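Long-range contact in alpha-1,2-mannosidase (Bacteroides thetaiotaomicron, PDB 2WW2), which hydrolyses alpha-mannosidic linkages with inversion of configuration, as a calcium-dependent glycoside hydrolase of family 92 from a human gut symbiont: residues 685-690 with 715-720. Sequence-based numbering, arbitrary orientation.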
ATOM      1  N   TYR A 685      23.421  20.912   5.471  1.00  9.93           N
ATOM      2  CA  TYR A 685      22.853  22.145   6.033  1.00 10.47           C
ATOM      3  C   TYR A 685      23.731  23.370   5.792  1.00 10.20           C
ATOM      4  O   TYR A 685      24.953  23.290   5.884  1.00 11.18           O
ATOM      5  CB  TYR A 685      22.629  21.990   7.550  1.00 10.15           C
ATOM      6  CG  TYR A 685      21.661  20.884   7.900  1.00 11.08           C
ATOM      7  CD1 TYR A 685      20.303  21.008   7.596  1.00 11.73           C
ATOM      8  CD2 TYR A 685      22.100  19.714   8.518  1.00 10.10           C
ATOM      9  CE1 TYR A 685      19.406  19.996   7.894  1.00 10.94           C
ATOM     10  CE2 TYR A 685      21.212  18.698   8.822  1.00 11.68           C
ATOM     11  CZ  TYR A 685      19.864  18.845   8.515  1.00 11.72           C
ATOM     12  OH  TYR A 685      18.961  17.843   8.825  1.00 11.47           O
ATOM     13  N   ILE A 686      23.102  24.511   5.527  1.00  9.98           N
ATOM     14  CA  ILE A 686      23.839  25.770   5.448  1.00  9.90           C
ATOM     15  C   ILE A 686      23.903  26.400   6.847  1.00 10.22           C
ATOM     16  O   ILE A 686      22.881  26.802   7.408  1.00 10.25           O
ATOM     17  CB  ILE A 686      23.193  26.752   4.433  1.00  9.35           C
ATOM     18  CG1 ILE A 686      23.200  26.163   3.011  1.00  9.57           C
ATOM     19  CG2 ILE A 686      23.875  28.130   4.466  1.00  8.68           C
ATOM     20  CD1 ILE A 686      22.302  26.929   2.052  1.00  7.36           C
ATOM     21  N   ARG A 687      25.097  26.467   7.425  1.00 10.99           N
ATOM     22  CA  ARG A 687      25.255  27.085   8.743  1.00 11.64           C
ATOM     23  C   ARG A 687      25.341  28.600   8.599  1.00 12.49           C
ATOM     24  O   ARG A 687      24.694  29.350   9.347  1.00 12.94           O
ATOM     25  CB  ARG A 687      26.488  26.544   9.477  1.00 11.78           C
ATOM     26  CG  ARG A 687      26.737  27.222  10.830  1.00 12.33           C
ATOM     27  CD  ARG A 687      27.928  26.619  11.579  1.00 15.38           C
ATOM     28  NE  ARG A 687      29.162  26.707  10.806  1.00 17.14           N
ATOM     29  CZ  ARG A 687      29.934  27.787  10.740  1.00 19.09           C
ATOM     30  NH1 ARG A 687      29.607  28.892  11.408  1.00 20.37           N
ATOM     31  NH2 ARG A 687      31.045  27.757  10.010  1.00 18.68           N
ATOM     32  N   LYS A 688      26.139  29.048   7.639  1.00 13.04           N
ATOM     33  CA  LYS A 688      26.363  30.472   7.423  1.00 13.63           C
ATOM     34  C   LYS A 688      26.578  30.721   5.934  1.00 13.34           C
ATOM     35  O   LYS A 688      27.067  29.838   5.216  1.00 13.30           O
ATOM     36  CB  LYS A 688      27.609  30.896   8.213  1.00 13.75           C
ATOM     37  CG  LYS A 688      27.887  32.382   8.212  1.00 16.60           C
ATOM     38  CD  LYS A 688      29.196  32.691   8.965  1.00 18.88           C
ATOM     39  CE  LYS A 688      29.548  34.172   8.825  1.00 23.36           C
ATOM     40  NZ  LYS A 688      31.016  34.447   8.967  1.00 24.78           N
ATOM     41  N   ALA A 689      26.225  31.912   5.461  1.00 12.65           N
ATOM     42  CA  ALA A 689      26.520  32.277   4.070  1.00 12.79           C
ATOM     43  C   ALA A 689      27.027  33.722   3.936  1.00 12.91           C
ATOM     44  O   ALA A 689      26.583  34.621   4.651  1.00 12.53           O
ATOM     45  CB  ALA A 689      25.292  32.061   3.188  1.00 12.54           C
ATOM     46  N   LEU A 690      27.992  33.915   3.043  1.00 13.10           N
ATOM     47  CA  LEU A 690      28.387  35.237   2.585  1.00 13.16           C
ATOM     48  C   LEU A 690      28.038  35.375   1.101  1.00 12.98           C
ATOM     49  O   LEU A 690      28.343  34.485   0.293  1.00 13.34           O
ATOM     50  CB  LEU A 690      29.890  35.452   2.789  1.00 13.58           C
ATOM     51  CG  LEU A 690      30.488  35.263   4.183  1.00 14.03           C
ATOM     52  CD1 LEU A 690      32.001  35.406   4.124  1.00 16.38           C
ATOM     53  CD2 LEU A 690      29.900  36.272   5.176  1.00 15.75           C
ATOM     54  N   SER A 715      29.025  27.878   4.354  1.00 13.25           N
ATOM     55  CA  SER A 715      29.653  27.043   5.375  1.00 13.53           C
ATOM     56  C   SER A 715      28.681  25.913   5.681  1.00 13.56           C
ATOM     57  O   SER A 715      27.612  26.157   6.261  1.00 14.07           O
ATOM     58  CB  SER A 715      29.907  27.851   6.648  1.00 13.38           C
ATOM     59  OG  SER A 715      30.770  28.941   6.388  1.00 13.36           O
ATOM     60  N   MET A 716      29.030  24.696   5.275  1.00 12.81           N
ATOM     61  CA  MET A 716      28.122  23.557   5.394  1.00 13.10           C
ATOM     62  C   MET A 716      28.338  22.866   6.738  1.00 13.33           C
ATOM     63  O   MET A 716      29.444  22.883   7.262  1.00 14.01           O
ATOM     64  CB  MET A 716      28.335  22.551   4.254  1.00 12.58           C
ATOM     65  CG  MET A 716      28.317  23.163   2.853  1.00 12.85           C
ATOM     66  SD  MET A 716      26.788  24.025   2.468  1.00 13.00           S
ATOM     67  CE  MET A 716      25.584  22.679   2.510  1.00 11.01           C
ATOM     68  N   ASP A 717      27.280  22.272   7.287  1.00 13.01           N
ATOM     69  CA  ASP A 717      27.332  21.667   8.612  1.00 12.65           C
ATOM     70  C   ASP A 717      26.487  20.397   8.626  1.00 12.20           C
ATOM     71  O   ASP A 717      25.609  20.228   7.782  1.00 11.24           O
ATOM     72  CB  ASP A 717      26.809  22.665   9.650  1.00 12.79           C
ATOM     73  CG  ASP A 717      27.326  22.384  11.053  1.00 14.56           C
ATOM     74  OD1 ASP A 717      28.006  21.351  11.258  1.00 14.23           O
ATOM     75  OD2 ASP A 717      27.046  23.201  11.956  1.00 16.41           O
ATOM     76  N   SER A 718      26.748  19.518   9.594  1.00 11.31           N
ATOM     77  CA  SER A 718      25.962  18.299   9.777  1.00 11.31           C
ATOM     78  C   SER A 718      24.725  18.496  10.651  1.00 11.38           C
ATOM     79  O   SER A 718      23.903  17.584  10.774  1.00 11.79           O
ATOM     80  CB  SER A 718      26.836  17.201  10.394  1.00 10.81           C
ATOM     81  OG  SER A 718      27.377  17.693  11.595  1.00 11.49           O
ATOM     82  N   VAL A 719      24.593  19.659  11.281  1.00 11.35           N
ATOM     83  CA  VAL A 719      23.366  19.970  12.010  1.00 11.95           C
ATOM     84  C   VAL A 719      22.787  21.273  11.472  1.00 11.95           C
ATOM     85  O   VAL A 719      23.514  22.109  10.956  1.00 11.46           O
ATOM     86  CB  VAL A 719      23.592  20.091  13.529  1.00 12.02           C
ATOM     87  CG1 VAL A 719      24.307  18.833  14.074  1.00 13.44           C
ATOM     88  CG2 VAL A 719      24.379  21.360  13.867  1.00 12.38           C
ATOM     89  N   PRO A 720      21.464  21.420  11.547  1.00 12.38           N
ATOM     90  CA  PRO A 720      20.804  22.595  10.974  1.00 12.67           C
ATOM     91  C   PRO A 720      21.055  23.811  11.834  1.00 13.23           C
ATOM     92  O   PRO A 720      21.254  23.671  13.050  1.00 13.69           O
ATOM     93  CB  PRO A 720      19.323  22.231  11.024  1.00 12.41           C
ATOM     94  CG  PRO A 720      19.227  21.181  12.114  1.00 14.07           C
ATOM     95  CD  PRO A 720      20.508  20.399  12.001  1.00 12.36           C
TER
HETATM   96  O   HOH W   1      30.008  24.593   9.631  1.00 31.35           O
HETATM   97  O   HOH W   2      30.130  31.181   4.759  1.00 16.12           O
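Pro-720 lies over one face of the Tyr-685 ring, its CD 3.8 Å from the ring centroid and 17° off the normal in a CH-pi contact. Pro-720 N covers the same face nearer the rim, while the carbonyl oxygens Asp-717 O and Ser-718 O sit at the ring edge, close to its plane. Helix 600-613 adds Trp-601, which touches both Tyr-685 and Pro-720. An alanine in place of Tyr-685 would probably leave Pro-720 without the ring face it lies over, and the loop after strand 710-717 less firmly held.

The second flat group, the Arg-687 guanidinium, has water 1 in plane at its edge and Asp-717 OD2 also at the edge, near the plane; NE donates to this water at 2.6 Å, and the water passes a hydrogen bond on to Met-716 O. A bend at chi3 (59°) swings NE out of line with the extended first part of the chain, and NH2 comes to 3.6 Å from Ser-715 CB. The Asp-717 carboxylate, its plane 84° from the guanidinium, has OD2 4.3 Å from NE, too far for a salt bridge, though the opposite charges may still attract.

Beneath these side chains runs an antiparallel pairing in the six-stranded mixed sheet of the catalytic domain, interrupted by a classic beta bulge: Arg-687 and Lys-688 both face Ser-715. Arg-687 N donates to Ser-715 O at 2.8 Å, nearly in line with the carbonyl, and Ser-715 N returns a bond to Lys-688 O. On the Tyr-685 side of the bulge, Tyr-685 and Asp-717 form a hydrogen-bonded pair with both bonds made. On the other sheet face, Met-716 folds back until its CE is 3.5 Å from Tyr-685 O, and its SD packs against Ile-686 CG1.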